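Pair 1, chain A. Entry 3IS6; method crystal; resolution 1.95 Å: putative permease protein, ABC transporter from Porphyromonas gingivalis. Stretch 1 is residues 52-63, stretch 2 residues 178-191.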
# COMPACT_ATOMS: atom_id res chain seq x y z
N PRO A 52 26.60 -4.10 -14.29
CA PRO A 52 27.95 -3.58 -14.21
C PRO A 52 28.02 -2.14 -14.61
O PRO A 52 27.38 -1.76 -15.53
CB PRO A 52 28.68 -4.41 -15.26
CG PRO A 52 27.70 -4.69 -16.23
CD PRO A 52 26.46 -4.96 -15.46
N GLY A 53 28.83 -1.37 -13.94
CA GLY A 53 28.94 0.01 -14.30
C GLY A 53 27.89 0.92 -13.72
O GLY A 53 27.86 2.07 -14.05
N VAL A 54 27.05 0.42 -12.85
CA VAL A 54 26.08 1.25 -12.16
C VAL A 54 26.65 1.64 -10.83
O VAL A 54 26.94 0.80 -10.04
CB VAL A 54 24.82 0.46 -11.93
CG1 VAL A 54 23.88 1.17 -11.07
CG2 VAL A 54 24.22 0.13 -13.20
N GLU A 55 26.88 2.91 -10.62
CA GLU A 55 27.28 3.40 -9.33
C GLU A 55 26.23 3.34 -8.23
O GLU A 55 26.49 2.95 -7.13
CB GLU A 55 27.72 4.83 -9.48
CG GLU A 55 28.61 5.32 -8.43
CD GLU A 55 29.21 6.65 -8.75
OE1 GLU A 55 29.63 6.87 -9.89
OE2 GLU A 55 29.29 7.49 -7.85
N LEU A 56 25.04 3.81 -8.55
CA LEU A 56 23.98 3.84 -7.59
C LEU A 56 22.66 3.77 -8.33
O LEU A 56 22.56 4.33 -9.38
CB LEU A 56 24.08 5.12 -6.80
CG LEU A 56 23.09 5.44 -5.68
CD1 LEU A 56 23.37 4.54 -4.54
CD2 LEU A 56 23.14 6.83 -5.24
N ALA A 57 21.67 3.09 -7.77
CA ALA A 57 20.31 3.13 -8.25
C ALA A 57 19.32 3.31 -7.11
O ALA A 57 19.52 2.82 -6.06
CB ALA A 57 19.98 1.95 -8.99
N THR A 58 18.25 4.03 -7.37
CA THR A 58 17.23 4.28 -6.38
C THR A 58 15.87 4.44 -7.02
O THR A 58 15.79 4.68 -8.18
CB THR A 58 17.60 5.44 -5.44
OG1 THR A 58 16.86 5.35 -4.25
CG2 THR A 58 17.37 6.78 -6.06
N ARG A 59 14.82 4.30 -6.24
CA ARG A 59 13.46 4.34 -6.71
C ARG A 59 12.59 5.31 -5.91
O ARG A 59 12.76 5.46 -4.76
CB ARG A 59 12.85 2.95 -6.68
CG ARG A 59 12.73 2.33 -5.31
CD ARG A 59 12.38 0.88 -5.34
NE ARG A 59 12.81 0.19 -4.14
CZ ARG A 59 12.48 -1.04 -3.80
NH1 ARG A 59 11.69 -1.77 -4.54
NH2 ARG A 59 12.95 -1.53 -2.69
N THR A 60 11.66 5.95 -6.59
CA THR A 60 10.64 6.74 -5.95
C THR A 60 9.25 6.42 -6.51
O THR A 60 9.13 5.91 -7.57
CB THR A 60 10.90 8.25 -6.12
OG1 THR A 60 10.75 8.62 -7.47
CG2 THR A 60 12.25 8.62 -5.68
N THR A 61 8.22 6.70 -5.74
CA THR A 61 6.87 6.75 -6.24
C THR A 61 6.09 7.93 -5.65
O THR A 61 6.10 8.12 -4.48
CB THR A 61 6.13 5.41 -6.11
OG1 THR A 61 4.86 5.49 -6.74
CG2 THR A 61 5.93 5.03 -4.70
N LEU A 62 5.42 8.68 -6.49
CA LEU A 62 4.70 9.84 -6.04
C LEU A 62 3.35 9.47 -5.52
O LEU A 62 2.63 8.82 -6.18
CB LEU A 62 4.49 10.79 -7.20
CG LEU A 62 3.67 12.03 -6.92
CD1 LEU A 62 4.42 13.00 -6.13
CD2 LEU A 62 3.21 12.66 -8.16
N TYR A 63 3.07 9.80 -4.28
CA TYR A 63 1.72 9.72 -3.80
C TYR A 63 0.79 10.78 -4.34
O TYR A 63 -0.28 10.48 -4.76
CB TYR A 63 1.64 9.66 -2.30
CG TYR A 63 0.22 9.52 -1.85
CD1 TYR A 63 -0.40 8.30 -1.86
CD2 TYR A 63 -0.51 10.62 -1.45
CE1 TYR A 63 -1.67 8.19 -1.48
CE2 TYR A 63 -1.78 10.51 -1.06
CZ TYR A 63 -2.36 9.29 -1.08
OH TYR A 63 -3.65 9.17 -0.68
N ASP A 178 3.32 -0.02 -12.88
CA ASP A 178 4.52 0.71 -13.25
C ASP A 178 4.46 2.10 -12.65
O ASP A 178 4.35 3.04 -13.35
CB ASP A 178 4.60 0.89 -14.78
CG ASP A 178 4.33 -0.38 -15.55
OD1 ASP A 178 5.18 -1.25 -15.55
OD2 ASP A 178 3.28 -0.51 -16.19
N ARG A 179 4.48 2.19 -11.34
CA ARG A 179 4.33 3.45 -10.67
C ARG A 179 5.60 4.07 -10.08
O ARG A 179 5.51 5.07 -9.46
CB ARG A 179 3.28 3.32 -9.57
CG ARG A 179 3.70 2.50 -8.40
CD ARG A 179 2.66 2.52 -7.33
NE ARG A 179 2.59 3.81 -6.72
CZ ARG A 179 1.59 4.26 -6.00
NH1 ARG A 179 0.55 3.52 -5.76
NH2 ARG A 179 1.65 5.46 -5.51
N TYR A 180 6.74 3.44 -10.30
CA TYR A 180 8.00 3.88 -9.74
C TYR A 180 8.92 4.52 -10.79
O TYR A 180 8.97 4.11 -11.89
CB TYR A 180 8.77 2.72 -9.12
CG TYR A 180 8.09 2.01 -7.98
CD1 TYR A 180 8.42 2.26 -6.70
CD2 TYR A 180 7.12 1.07 -8.21
CE1 TYR A 180 7.78 1.63 -5.66
CE2 TYR A 180 6.49 0.43 -7.20
CZ TYR A 180 6.83 0.71 -5.92
OH TYR A 180 6.20 0.08 -4.92
N ILE A 181 9.68 5.50 -10.39
CA ILE A 181 10.69 6.04 -11.24
C ILE A 181 12.01 5.52 -10.73
O ILE A 181 12.30 5.59 -9.58
CB ILE A 181 10.74 7.54 -11.21
CG1 ILE A 181 9.41 8.15 -11.59
CG2 ILE A 181 11.77 8.02 -12.11
CD1 ILE A 181 9.37 9.56 -11.43
N ALA A 182 12.80 4.98 -11.62
CA ALA A 182 14.06 4.42 -11.24
C ALA A 182 15.18 5.25 -11.79
O ALA A 182 15.30 5.40 -12.96
CB ALA A 182 14.16 3.06 -11.73
N TYR A 183 15.99 5.77 -10.90
CA TYR A 183 17.10 6.60 -11.24
C TYR A 183 18.38 5.81 -11.08
O TYR A 183 18.57 5.15 -10.10
CB TYR A 183 17.16 7.81 -10.35
CG TYR A 183 15.95 8.72 -10.37
CD1 TYR A 183 15.81 9.69 -11.32
CD2 TYR A 183 14.95 8.60 -9.44
CE1 TYR A 183 14.74 10.51 -11.33
CE2 TYR A 183 13.87 9.41 -9.45
CZ TYR A 183 13.77 10.37 -10.39
OH TYR A 183 12.70 11.18 -10.39
N VAL A 184 19.23 5.90 -12.06
CA VAL A 184 20.47 5.17 -12.09
C VAL A 184 21.65 6.09 -12.36
O VAL A 184 21.66 6.76 -13.34
CB VAL A 184 20.42 4.16 -13.20
CG1 VAL A 184 21.61 3.36 -13.24
CG2 VAL A 184 19.25 3.32 -13.09
N ARG A 185 22.65 6.08 -11.51
CA ARG A 185 23.86 6.80 -11.79
C ARG A 185 24.97 5.87 -12.24
O ARG A 185 25.37 5.01 -11.52
CB ARG A 185 24.32 7.58 -10.58
CG ARG A 185 25.49 8.46 -10.81
CD ARG A 185 26.33 8.59 -9.61
NE ARG A 185 25.68 9.36 -8.60
CZ ARG A 185 25.92 9.24 -7.31
NH1 ARG A 185 26.83 8.39 -6.89
NH2 ARG A 185 25.26 9.97 -6.46
N LEU A 186 25.44 6.07 -13.45
CA LEU A 186 26.53 5.32 -14.02
C LEU A 186 27.92 5.81 -13.64
O LEU A 186 28.12 6.97 -13.42
CB LEU A 186 26.40 5.29 -15.53
CG LEU A 186 25.05 4.92 -16.08
CD1 LEU A 186 24.96 5.17 -17.49
CD2 LEU A 186 24.75 3.54 -15.78
N ARG A 187 28.89 4.92 -13.65
CA ARG A 187 30.27 5.30 -13.51
C ARG A 187 30.75 6.02 -14.75
O ARG A 187 30.24 5.84 -15.82
CB ARG A 187 31.15 4.10 -13.26
CG ARG A 187 30.55 3.09 -12.40
CD ARG A 187 31.56 2.49 -11.46
NE ARG A 187 30.97 1.51 -10.56
CZ ARG A 187 30.92 1.65 -9.24
NH1 ARG A 187 31.45 2.71 -8.66
NH2 ARG A 187 30.35 0.72 -8.51
N PRO A 188 31.80 6.80 -14.60
CA PRO A 188 32.29 7.60 -15.70
C PRO A 188 32.66 6.72 -16.88
O PRO A 188 33.19 5.67 -16.72
CB PRO A 188 33.55 8.19 -15.13
CG PRO A 188 33.35 8.20 -13.74
CD PRO A 188 32.61 6.99 -13.41
N GLY A 189 32.29 7.16 -18.06
CA GLY A 189 32.62 6.43 -19.25
C GLY A 189 31.70 5.32 -19.68
O GLY A 189 31.90 4.77 -20.74
N VAL A 190 30.67 5.02 -18.90
CA VAL A 190 29.73 4.00 -19.30
C VAL A 190 28.55 4.59 -20.05
O VAL A 190 27.86 5.44 -19.57
CB VAL A 190 29.18 3.28 -18.10
CG1 VAL A 190 28.11 2.34 -18.50
CG2 VAL A 190 30.26 2.59 -17.35
N SER A 191 28.34 4.14 -21.26
CA SER A 191 27.22 4.61 -22.01
C SER A 191 26.01 3.82 -21.65
O SER A 191 26.09 2.65 -21.47
CB SER A 191 27.48 4.50 -23.48
OG SER A 191 27.32 3.18 -23.86
O HOH W 1 11.23 11.31 -7.95
O HOH W 2 5.86 7.94 -9.41

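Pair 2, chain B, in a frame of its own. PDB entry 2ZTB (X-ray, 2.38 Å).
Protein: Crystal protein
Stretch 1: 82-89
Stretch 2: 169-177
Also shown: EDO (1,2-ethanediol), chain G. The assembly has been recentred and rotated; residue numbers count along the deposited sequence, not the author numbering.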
# COMPACT_ATOMS: atom_id res chain seq x y z
N ILE B 82 -29.92 0.08 -3.41
CA ILE B 82 -30.78 1.16 -3.86
C ILE B 82 -30.00 2.46 -3.83
O ILE B 82 -29.56 2.91 -2.76
CB ILE B 82 -32.06 1.32 -2.98
CG1 ILE B 82 -32.69 -0.03 -2.61
CG2 ILE B 82 -33.07 2.24 -3.65
CD1 ILE B 82 -33.13 -0.89 -3.76
N LEU B 83 -29.84 3.06 -5.01
CA LEU B 83 -29.15 4.34 -5.13
C LEU B 83 -30.12 5.51 -5.12
O LEU B 83 -29.75 6.63 -4.76
CB LEU B 83 -28.28 4.40 -6.39
CG LEU B 83 -27.08 3.46 -6.54
CD1 LEU B 83 -26.21 3.95 -7.71
CD2 LEU B 83 -26.25 3.36 -5.25
N ALA B 84 -31.35 5.26 -5.52
CA ALA B 84 -32.38 6.29 -5.54
C ALA B 84 -33.72 5.61 -5.45
O ALA B 84 -33.88 4.48 -5.88
CB ALA B 84 -32.29 7.12 -6.82
N GLN B 85 -34.68 6.32 -4.87
CA GLN B 85 -36.03 5.82 -4.76
C GLN B 85 -37.03 6.97 -4.73
O GLN B 85 -36.89 7.92 -3.97
CB GLN B 85 -36.19 4.95 -3.51
CG GLN B 85 -37.49 4.18 -3.49
CD GLN B 85 -37.68 3.39 -2.23
OE1 GLN B 85 -38.59 3.66 -1.46
NE2 GLN B 85 -36.84 2.39 -2.02
N ASP B 86 -38.05 6.87 -5.58
CA ASP B 86 -39.07 7.89 -5.73
C ASP B 86 -40.44 7.24 -5.82
O ASP B 86 -40.60 6.17 -6.42
CB ASP B 86 -38.80 8.76 -6.97
CG ASP B 86 -37.61 9.70 -6.79
OD1 ASP B 86 -37.72 10.68 -6.01
OD2 ASP B 86 -36.55 9.46 -7.40
N THR B 87 -41.42 7.88 -5.20
CA THR B 87 -42.78 7.36 -5.21
C THR B 87 -43.68 8.37 -5.90
O THR B 87 -43.63 9.56 -5.59
CB THR B 87 -43.26 7.06 -3.78
OG1 THR B 87 -42.39 6.07 -3.20
CG2 THR B 87 -44.70 6.55 -3.77
N LEU B 88 -44.47 7.88 -6.86
CA LEU B 88 -45.50 8.68 -7.52
C LEU B 88 -46.86 8.40 -6.90
O LEU B 88 -47.29 7.24 -6.84
CB LEU B 88 -45.53 8.40 -9.03
CG LEU B 88 -44.32 8.79 -9.90
CD1 LEU B 88 -44.45 8.23 -11.32
CD2 LEU B 88 -44.12 10.31 -9.93
N THR B 89 -47.55 9.44 -6.44
CA THR B 89 -48.87 9.28 -5.85
C THR B 89 -49.96 9.81 -6.79
O THR B 89 -49.86 10.93 -7.29
CB THR B 89 -48.96 9.94 -4.45
OG1 THR B 89 -47.94 9.39 -3.60
CG2 THR B 89 -50.32 9.69 -3.80
N ARG B 169 -50.28 4.57 -5.20
CA ARG B 169 -48.92 5.05 -5.34
C ARG B 169 -48.10 3.98 -6.04
O ARG B 169 -48.47 2.80 -6.04
CB ARG B 169 -48.32 5.38 -3.97
CG ARG B 169 -48.45 4.26 -2.95
CD ARG B 169 -48.34 4.78 -1.53
NE ARG B 169 -48.61 3.72 -0.55
CZ ARG B 169 -47.77 2.72 -0.26
NH1 ARG B 169 -46.60 2.61 -0.89
NH2 ARG B 169 -48.12 1.81 0.65
N ARG B 170 -46.98 4.40 -6.62
CA ARG B 170 -46.09 3.49 -7.33
C ARG B 170 -44.64 3.92 -7.12
O ARG B 170 -44.28 5.06 -7.44
CB ARG B 170 -46.45 3.47 -8.83
CG ARG B 170 -45.96 2.24 -9.54
CD ARG B 170 -46.74 1.92 -10.81
NE ARG B 170 -46.22 0.68 -11.38
CZ ARG B 170 -46.39 0.27 -12.63
NH1 ARG B 170 -47.11 0.98 -13.50
NH2 ARG B 170 -45.84 -0.87 -13.01
N THR B 171 -43.83 3.01 -6.59
CA THR B 171 -42.42 3.27 -6.29
C THR B 171 -41.48 2.87 -7.44
O THR B 171 -41.66 1.82 -8.08
CB THR B 171 -41.99 2.54 -4.98
OG1 THR B 171 -42.81 2.99 -3.90
CG2 THR B 171 -40.56 2.85 -4.62
N ILE B 172 -40.51 3.74 -7.70
CA ILE B 172 -39.46 3.51 -8.70
C ILE B 172 -38.11 3.58 -7.99
O ILE B 172 -37.86 4.50 -7.22
CB ILE B 172 -39.51 4.57 -9.83
CG1 ILE B 172 -40.86 4.53 -10.57
CG2 ILE B 172 -38.36 4.40 -10.82
CD1 ILE B 172 -41.83 5.61 -10.14
N GLN B 173 -37.25 2.59 -8.25
CA GLN B 173 -35.91 2.59 -7.68
C GLN B 173 -34.84 2.60 -8.74
O GLN B 173 -35.03 2.06 -9.83
CB GLN B 173 -35.70 1.38 -6.75
CG GLN B 173 -36.81 1.21 -5.69
CD GLN B 173 -36.75 -0.13 -4.98
OE1 GLN B 173 -36.51 -1.17 -5.61
NE2 GLN B 173 -36.98 -0.12 -3.67
N LEU B 174 -33.71 3.23 -8.42
CA LEU B 174 -32.48 3.05 -9.18
C LEU B 174 -31.59 2.13 -8.37
O LEU B 174 -31.28 2.42 -7.21
CB LEU B 174 -31.79 4.39 -9.46
CG LEU B 174 -30.48 4.35 -10.26
CD1 LEU B 174 -30.69 3.86 -11.68
CD2 LEU B 174 -29.84 5.71 -10.27
N THR B 175 -31.19 1.01 -8.96
CA THR B 175 -30.39 0.04 -8.24
C THR B 175 -29.08 -0.24 -8.95
O THR B 175 -28.96 -0.01 -10.14
CB THR B 175 -31.14 -1.29 -8.04
OG1 THR B 175 -31.18 -2.01 -9.28
CG2 THR B 175 -32.58 -1.05 -7.51
N ALA B 176 -28.10 -0.73 -8.19
CA ALA B 176 -26.81 -1.09 -8.73
C ALA B 176 -26.20 -2.29 -8.00
O ALA B 176 -26.69 -2.71 -6.95
CB ALA B 176 -25.86 0.10 -8.69
N LYS B 177 -25.17 -2.87 -8.59
CA LYS B 177 -24.30 -3.80 -7.89
C LYS B 177 -23.06 -3.03 -7.44
O LYS B 177 -22.67 -2.03 -8.06
CB LYS B 177 -23.91 -4.99 -8.76
CG LYS B 177 -25.07 -5.87 -9.21
CD LYS B 177 -24.56 -7.06 -10.01
CE LYS B 177 -25.68 -7.98 -10.46
NZ LYS B 177 -26.46 -7.46 -11.64
C1 EDO G . -34.28 12.37 -7.53
O1 EDO G . -34.24 10.97 -7.84
C2 EDO G . -33.93 12.57 -6.06
O2 EDO G . -33.56 13.94 -5.80

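Both pairs are two antiparallel strands joined edge to edge and interrupted by a beta bulge. The angle between strand directions is 161° in pair 1 and 159° in pair 2. Fourteen central residues superpose with an RMSD of 0.4 Å.

The bulge falls at the same place. Val A54 matches Ile B82, Glu A55 matches Leu B83 and Leu A56 matches Ala B84. In each pair one carbonyl receives two successive amides. In pair 1, Arg A185 O accepts Leu A56 N at 3.2 Å and, weakly, Glu A55 N at 2.7 Å. In pair 2, Leu B174 O accepts Leu B83 N at 2.7 Å and Ala B84 N at 3.3 Å. The extra residue shifts the register by one.

Beyond the bulge the ladder is regular. Thr A58 and Tyr A183 form a hydrogen-bonded pair, as do the matching Asp B86 and Ile B172. Thr A60 with Ile A181 corresponds to Leu B88 with Arg B170.

At the bulge the side chains differ in kind. In pair 1, Glu A55 OE2 forms a salt bridge with Arg A185 NH1 at 2.8 Å. Leu A56 CD2 lies over one face of the same guanidinium. In pair 2 the matching positions are apolar. Leu B83 CB lies 4.4 Å from Leu B174 CD2, and Ala B84 CB lies 3.8 Å from Leu B174 CB. A charged pair in one structure thus corresponds to aliphatic packing in the other.

On the sheet face that carries Leu A56 and Arg A185, Thr A60 OG1 and Tyr A183 OH share a water, at 2.8 Å and 2.9 Å from its oxygen. The matching Leu B88 and Ile B172 meet directly, with CD1 to CD1 at 3.9 Å. Asp B86, paired with Ile B172, takes the place of Thr A58; its OD2 accepts a hydrogen bond from O1 of a 1,2-ethanediol at 2.8 Å.

The face with Ala A57 and Val A184 is apolar there: Ala A57 CB is 4.4 Å from Val A184 CG2, and Val A54 CG1 is 3.8 Å from Val A184 CG1. Pair 2 has Gln B85 and Gln B173 at the first two positions, with their NE2 atoms modelled 3.0 Å apart. Ile B82 CD1 packs on Thr B175 CG2 at 3.8 Å, much as Val A54 CG2 lies 4.3 Å from Leu A186 CD2. Next come Thr B87 and Thr B171, whose OG1 atoms are hydrogen-bonded at 3.2 Å. Their counterparts, Arg A59 and Ala A182, have no such hydroxyl link.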